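Long-range contacts in allergen Aed a 2 (Aedes aegypti, PDB 3DXL), which binds and sequesters host biogenic amines and leukotrienes, with lipids and amines held in separate pockets, and so modulates mosquito blood feeding: residues 15-19 and 210-214; 72-77 and 126-130; 262-266 and 282-286. All coordinates share one frame. Numbering follows the deposited sequence.

Interaction 1: 15-19 and 210-214; sequences RCMED and EVKRD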
# COMPACT_ATOMS: atom_id res chain seq x y z
N ARG A 15 1.69 -5.70 3.55
CA ARG A 15 3.07 -5.49 3.11
C ARG A 15 4.06 -5.91 4.21
O ARG A 15 5.04 -6.61 3.94
CB ARG A 15 3.32 -4.03 2.70
CG ARG A 15 4.78 -3.66 2.44
CD ARG A 15 5.45 -4.49 1.32
NE ARG A 15 4.77 -4.38 0.03
CZ ARG A 15 4.97 -3.39 -0.83
NH1 ARG A 15 5.85 -2.43 -0.58
NH2 ARG A 15 4.28 -3.38 -1.97
N CYS A 16 3.78 -5.51 5.44
CA CYS A 16 4.68 -5.85 6.53
C CYS A 16 4.70 -7.35 6.80
O CYS A 16 5.76 -7.91 7.11
CB CYS A 16 4.29 -5.05 7.77
SG CYS A 16 4.70 -3.30 7.61
N MET A 17 3.56 -8.03 6.63
CA MET A 17 3.55 -9.48 6.76
C MET A 17 4.31 -10.13 5.61
O MET A 17 5.10 -11.05 5.84
CB MET A 17 2.13 -10.03 6.86
CG MET A 17 1.50 -9.73 8.20
SD MET A 17 -0.02 -10.63 8.48
CE MET A 17 -1.12 -9.67 7.43
N GLU A 18 4.10 -9.64 4.38
CA GLU A 18 4.81 -10.20 3.23
C GLU A 18 6.33 -10.13 3.43
O GLU A 18 7.05 -11.09 3.12
CB GLU A 18 4.39 -9.47 1.95
CG GLU A 18 4.93 -10.15 0.68
CD GLU A 18 4.40 -9.53 -0.59
OE1 GLU A 18 3.20 -9.22 -0.67
OE2 GLU A 18 5.18 -9.39 -1.55
N ASP A 19 6.80 -9.02 3.98
CA ASP A 19 8.23 -8.81 4.16
C ASP A 19 8.84 -9.52 5.36
O ASP A 19 10.07 -9.66 5.44
CB ASP A 19 8.53 -7.31 4.23
CG ASP A 19 8.42 -6.63 2.89
OD1 ASP A 19 8.38 -7.32 1.84
OD2 ASP A 19 8.39 -5.39 2.89
N GLU A 210 9.86 1.14 -4.61
CA GLU A 210 8.63 0.40 -4.91
C GLU A 210 8.61 -0.12 -6.35
O GLU A 210 8.19 -1.26 -6.59
CB GLU A 210 7.40 1.27 -4.63
CG GLU A 210 6.06 0.52 -4.69
CD GLU A 210 5.80 -0.48 -3.56
OE1 GLU A 210 6.46 -0.42 -2.49
OE2 GLU A 210 4.90 -1.33 -3.74
N VAL A 211 9.09 0.69 -7.30
CA VAL A 211 9.15 0.26 -8.70
C VAL A 211 10.14 -0.91 -8.82
O VAL A 211 9.87 -1.91 -9.48
CB VAL A 211 9.56 1.39 -9.65
CG1 VAL A 211 9.35 0.96 -11.09
CG2 VAL A 211 8.76 2.64 -9.38
N LYS A 212 11.27 -0.78 -8.14
CA LYS A 212 12.28 -1.83 -8.14
C LYS A 212 11.74 -3.14 -7.58
O LYS A 212 12.04 -4.21 -8.10
CB LYS A 212 13.52 -1.41 -7.36
CG LYS A 212 14.36 -0.37 -8.08
CD LYS A 212 15.44 0.22 -7.17
CE LYS A 212 16.43 -0.84 -6.74
NZ LYS A 212 17.52 -0.26 -5.88
N ARG A 213 10.95 -3.04 -6.51
CA ARG A 213 10.35 -4.20 -5.88
C ARG A 213 9.57 -5.01 -6.91
O ARG A 213 9.68 -6.23 -6.97
CB ARG A 213 9.42 -3.73 -4.75
CG ARG A 213 8.84 -4.84 -3.89
CD ARG A 213 7.89 -4.29 -2.83
NE ARG A 213 7.79 -5.21 -1.69
CZ ARG A 213 6.97 -6.26 -1.64
NH1 ARG A 213 6.15 -6.52 -2.65
NH2 ARG A 213 6.96 -7.04 -0.57
N ASP A 214 8.78 -4.32 -7.72
CA ASP A 214 7.96 -4.99 -8.73
C ASP A 214 8.77 -5.58 -9.89
O ASP A 214 8.41 -6.63 -10.42
CB ASP A 214 6.87 -4.05 -9.24
CG ASP A 214 5.73 -3.90 -8.25
OD1 ASP A 214 5.66 -4.67 -7.26
OD2 ASP A 214 4.89 -3.00 -8.47
O HOH W 1 9.40 -4.45 0.58

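Interaction 2: 72-77 and 126-130; sequences VIQEQF and NLFHG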
# COMPACT_ATOMS: atom_id res chain seq x y z
N VAL A 72 0.03 10.60 15.10
CA VAL A 72 -0.84 9.87 14.17
C VAL A 72 -2.11 9.37 14.85
O VAL A 72 -3.16 9.29 14.22
CB VAL A 72 -0.09 8.72 13.43
CG1 VAL A 72 0.40 7.66 14.40
CG2 VAL A 72 -0.97 8.11 12.36
N ILE A 73 -2.04 9.07 16.16
CA ILE A 73 -3.22 8.62 16.89
C ILE A 73 -4.30 9.72 16.89
O ILE A 73 -5.47 9.45 16.61
CB ILE A 73 -2.86 8.19 18.33
CG1 ILE A 73 -1.96 6.95 18.28
CG2 ILE A 73 -4.12 7.94 19.18
CD1 ILE A 73 -1.27 6.65 19.60
N GLN A 74 -3.89 10.95 17.19
CA GLN A 74 -4.83 12.07 17.17
C GLN A 74 -5.33 12.39 15.76
O GLN A 74 -6.51 12.68 15.57
CB GLN A 74 -4.23 13.31 17.84
CG GLN A 74 -3.91 13.13 19.34
CD GLN A 74 -5.12 12.78 20.21
OE1 GLN A 74 -6.27 13.11 19.89
NE2 GLN A 74 -4.85 12.12 21.34
N GLU A 75 -4.45 12.29 14.76
CA GLU A 75 -4.85 12.49 13.36
C GLU A 75 -5.87 11.44 12.95
O GLU A 75 -6.88 11.75 12.31
CB GLU A 75 -3.63 12.43 12.43
CG GLU A 75 -2.77 13.68 12.42
CD GLU A 75 -3.55 14.93 12.04
OE1 GLU A 75 -4.27 14.92 11.02
OE2 GLU A 75 -3.43 15.93 12.78
N GLN A 76 -5.62 10.20 13.35
CA GLN A 76 -6.50 9.10 13.04
C GLN A 76 -7.89 9.27 13.66
O GLN A 76 -8.91 9.08 13.00
CB GLN A 76 -5.86 7.77 13.46
CG GLN A 76 -6.56 6.54 12.92
CD GLN A 76 -6.40 6.34 11.43
OE1 GLN A 76 -5.72 7.10 10.75
NE2 GLN A 76 -7.04 5.31 10.92
N PHE A 77 -7.92 9.64 14.93
CA PHE A 77 -9.18 9.84 15.65
C PHE A 77 -9.97 11.03 15.11
O PHE A 77 -11.20 10.98 15.04
CB PHE A 77 -8.89 9.97 17.15
CG PHE A 77 -10.12 10.08 18.02
CD1 PHE A 77 -11.22 9.26 17.83
CD2 PHE A 77 -10.13 11.00 19.07
CE1 PHE A 77 -12.34 9.38 18.67
CE2 PHE A 77 -11.24 11.12 19.90
CZ PHE A 77 -12.34 10.31 19.71
N ASN A 126 -9.41 -0.81 16.88
CA ASN A 126 -10.56 -0.07 16.38
C ASN A 126 -10.18 1.15 15.56
O ASN A 126 -10.74 1.39 14.48
CB ASN A 126 -11.48 0.35 17.53
CG ASN A 126 -12.23 -0.82 18.14
OD1 ASN A 126 -12.12 -1.95 17.69
ND2 ASN A 126 -13.00 -0.53 19.18
N LEU A 127 -9.21 1.92 16.04
CA LEU A 127 -8.83 3.17 15.41
C LEU A 127 -8.17 2.99 14.05
O LEU A 127 -8.35 3.83 13.16
CB LEU A 127 -7.88 3.93 16.33
CG LEU A 127 -7.66 5.42 16.12
CD1 LEU A 127 -8.98 6.16 16.11
CD2 LEU A 127 -6.81 5.95 17.26
N PHE A 128 -7.39 1.93 13.92
CA PHE A 128 -6.57 1.71 12.74
C PHE A 128 -7.13 0.61 11.85
O PHE A 128 -6.38 -0.09 11.15
CB PHE A 128 -5.12 1.48 13.14
CG PHE A 128 -4.43 2.72 13.57
CD1 PHE A 128 -3.96 3.64 12.63
CD2 PHE A 128 -4.27 3.02 14.92
CE1 PHE A 128 -3.33 4.81 13.02
CE2 PHE A 128 -3.64 4.19 15.32
CZ PHE A 128 -3.16 5.09 14.37
N HIS A 129 -8.46 0.49 11.85
CA HIS A 129 -9.19 -0.33 10.86
C HIS A 129 -8.87 -1.81 10.96
O HIS A 129 -8.81 -2.52 9.94
CB HIS A 129 -9.00 0.20 9.42
CG HIS A 129 -9.29 1.65 9.28
ND1 HIS A 129 -10.51 2.21 9.62
CD2 HIS A 129 -8.52 2.67 8.84
CE1 HIS A 129 -10.47 3.51 9.39
NE2 HIS A 129 -9.27 3.81 8.91
N GLY A 130 -8.69 -2.28 12.19
CA GLY A 130 -8.50 -3.69 12.49
C GLY A 130 -9.75 -4.37 13.01
O GLY A 130 -9.78 -5.59 13.10

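Interaction 3: 262-266 and 282-286; sequences EAFDY and QAYSK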
# COMPACT_ATOMS: atom_id res chain seq x y z
N GLU A 262 5.69 -5.76 -18.00
CA GLU A 262 5.64 -7.04 -17.33
C GLU A 262 5.48 -6.89 -15.81
O GLU A 262 4.63 -7.54 -15.19
CB GLU A 262 6.86 -7.89 -17.68
CG GLU A 262 6.72 -9.31 -17.21
CD GLU A 262 7.82 -10.25 -17.68
OE1 GLU A 262 8.67 -9.87 -18.52
OE2 GLU A 262 7.80 -11.40 -17.21
N ALA A 263 6.28 -6.01 -15.22
CA ALA A 263 6.23 -5.75 -13.79
C ALA A 263 4.88 -5.16 -13.37
O ALA A 263 4.31 -5.54 -12.34
CB ALA A 263 7.36 -4.84 -13.40
N PHE A 264 4.40 -4.21 -14.16
CA PHE A 264 3.16 -3.47 -13.88
C PHE A 264 1.97 -4.41 -14.01
O PHE A 264 1.05 -4.38 -13.19
CB PHE A 264 3.06 -2.32 -14.89
CG PHE A 264 2.29 -1.10 -14.44
CD1 PHE A 264 2.72 -0.35 -13.35
CD2 PHE A 264 1.21 -0.63 -15.19
CE1 PHE A 264 2.05 0.82 -13.00
CE2 PHE A 264 0.54 0.55 -14.83
CZ PHE A 264 0.97 1.26 -13.72
N ASP A 265 1.99 -5.27 -15.03
CA ASP A 265 0.94 -6.27 -15.20
C ASP A 265 0.86 -7.19 -13.98
O ASP A 265 -0.22 -7.49 -13.47
CB ASP A 265 1.17 -7.14 -16.44
CG ASP A 265 0.81 -6.45 -17.75
OD1 ASP A 265 0.26 -5.33 -17.76
OD2 ASP A 265 1.11 -7.07 -18.79
N TYR A 266 2.01 -7.66 -13.51
CA TYR A 266 2.01 -8.57 -12.36
C TYR A 266 1.58 -7.84 -11.08
O TYR A 266 0.88 -8.41 -10.24
CB TYR A 266 3.36 -9.24 -12.19
CG TYR A 266 3.40 -10.36 -11.16
CD1 TYR A 266 2.37 -11.31 -11.09
CD2 TYR A 266 4.48 -10.49 -10.29
CE1 TYR A 266 2.43 -12.34 -10.16
CE2 TYR A 266 4.54 -11.53 -9.37
CZ TYR A 266 3.52 -12.45 -9.31
OH TYR A 266 3.57 -13.49 -8.42
N GLN A 282 4.23 -16.93 -3.71
CA GLN A 282 3.80 -17.52 -4.98
C GLN A 282 4.87 -17.35 -6.05
O GLN A 282 5.50 -16.30 -6.14
CB GLN A 282 2.47 -16.91 -5.45
CG GLN A 282 1.28 -17.20 -4.54
CD GLN A 282 -0.06 -17.04 -5.25
OE1 GLN A 282 -0.27 -17.58 -6.34
NE2 GLN A 282 -0.99 -16.32 -4.62
N ALA A 283 5.07 -18.40 -6.85
CA ALA A 283 6.02 -18.35 -7.95
C ALA A 283 5.42 -17.55 -9.11
O ALA A 283 4.26 -17.76 -9.48
CB ALA A 283 6.40 -19.75 -8.40
N TYR A 284 6.22 -16.64 -9.66
CA TYR A 284 5.81 -15.88 -10.83
C TYR A 284 6.05 -16.65 -12.12
O TYR A 284 7.15 -17.15 -12.34
CB TYR A 284 6.55 -14.53 -10.91
CG TYR A 284 6.32 -13.81 -12.23
CD1 TYR A 284 5.08 -13.26 -12.53
CD2 TYR A 284 7.34 -13.71 -13.18
CE1 TYR A 284 4.85 -12.60 -13.73
CE2 TYR A 284 7.12 -13.05 -14.40
CZ TYR A 284 5.88 -12.51 -14.66
OH TYR A 284 5.65 -11.85 -15.85
N SER A 285 5.03 -16.74 -12.96
CA SER A 285 5.25 -17.17 -14.34
C SER A 285 4.60 -16.21 -15.32
O SER A 285 3.42 -15.87 -15.20
CB SER A 285 4.79 -18.61 -14.57
OG SER A 285 5.92 -19.48 -14.51
N LYS A 286 5.41 -15.77 -16.28
CA LYS A 286 4.97 -14.85 -17.32
C LYS A 286 3.74 -15.41 -18.02
O LYS A 286 3.79 -16.52 -18.56
CB LYS A 286 6.10 -14.61 -18.32
CG LYS A 286 5.91 -13.41 -19.24
CD LYS A 286 7.07 -13.26 -20.21
CE LYS A 286 6.91 -12.04 -21.11
NZ LYS A 286 5.76 -12.18 -22.06
O HOH W 2 3.56 -10.03 -15.92
O HOH W 3 2.26 -15.70 -9.34
O HOH W 4 5.11 -13.09 -6.22

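Interaction 1: 15-19 and 210-214
Two arginines lie flat on each other here. The guanidinium groups of Arg15 and Arg213 have centres 3.6 Å apart and planes only 3° from parallel. Like charges can stack this way because carboxylates hold the edges of both groups. Arg15 makes a two-pronged salt bridge to Glu210: Arg15 NH1 to Glu210 OE1 and Arg15 NH2 to Glu210 OE2, both 2.8 Å and nearly straight. Arg213 reaches back the other way. Arg213 NH2 forms a salt bridge to Asp19 OD1 at 2.8 Å, and Arg213 NH2 and NH1 share a second one to Glu18 OE2 at 3.1 and 3.2 Å. A water accepts from Arg213 NE (2.9 Å) and donates to Asp19 OD2 (2.7 Å). The local helix axes stay 15.1 Å apart and cross at 52°. The backbones therefore do not pack, and long polar side chains span the gap. This bridge joins the N-terminal and C-terminal PBP/GOBP domains. Glu210 is also salt-bridged to Arg267 of helix 257-271, so the network runs on into the C-terminal domain. On the N-terminal side, helix 6-20 is tied to helix 45-58 by the disulfide Cys16-Cys53, while Met17 packs on helix 27-34.

Interaction 2: 72-77 and 126-130
Gln76 buries the most surface in this contact, and its bent side chain explains why. With chi1 t and chi2 p, it lays CG over the face of the Phe128 ring, a CH-pi contact 4.0 Å from Gln76 CG to the ring centroid. The same bend lets Gln76 NE2 donate a 3.0 Å hydrogen bond to Leu127 O. Phe128 is the first residue to leave helical geometry after helix 121-127. Its m rotamer sends the ring to helix 71-79, with Phe128 CE1 4.1 Å from Val72 CG2. Leu127, in the t, p conformation, places Leu127 CD2 3.9 Å from Ile73 CG2 and Leu127 CD1 4.0 Å from Phe77 CB. His129 takes left-handed helical angles (phi 65°, psi 37°) ahead of Gly130, a leukotriene E4 site residue. The side chain of Phe128 is about 4 Å from that of Trp37 (nearest atoms), also of that site. Apolar packing thus closes the interface, while Gln76 OE1, Gln76 NE2 and His129 NE2 can be buried because backbone groups of Phe4 and Leu127 bond them.

Interaction 3: 262-266 and 282-286
Tyr284, Tyr266 and Glu262 carry most of this contact. Tyr284 comes from an extended segment that passes over helix 257-271. Its ring edge points at the face of Tyr266, with centroids 4.5 Å apart and planes at 51°. This is a tilted edge-to-face pair, closest at Tyr266 CD2 and Tyr284 CD1 (3.6 Å). Glu262 sits one helical turn before Tyr266 and faces the same way. Glu262 OE2 accepts a short 2.6 Å hydrogen bond from Tyr284 OH. A water then donates to both Glu262 O and Tyr284 OH, at 2.8 Å each. Beyond the stack, Tyr266 OH is 2.7 Å from each of two further waters, which donate to Ala283 O (2.9 Å) and Gln282 O (3.2 Å). The segment is thus fixed to the helix mainly by one aromatic pair, one direct bond and ordered water. Asp265, between the two helix residues that touch the segment, is a noradrenaline site residue and bonds Tyr178 OH. The contact is surface packing of the loop after helix 257-271 back on that helix, in the amine-binding, odorant-binding-protein-like domain.

The three contacts lie in different parts of this two-domain protein. Interaction 2 lies within the N-terminal domain, next to residues of the leukotriene E4 site. Interaction 3 lies within the C-terminal domain, on a helix that supplies Asp265 and Glu268 to the noradrenaline site. Interaction 1 joins the domains and lies away from both sets of site residues. Its centre is about 14 Å from that of interaction 3 and about 24 Å from that of interaction 2. Interactions 1 and 3 touch where Asp214 O meets Ala263 CB at 3.6 Å. The centres of interactions 2 and 3 are about 34 Å apart, on opposite sides of the chain's centre. Lipids and amines bind independently, in different pockets.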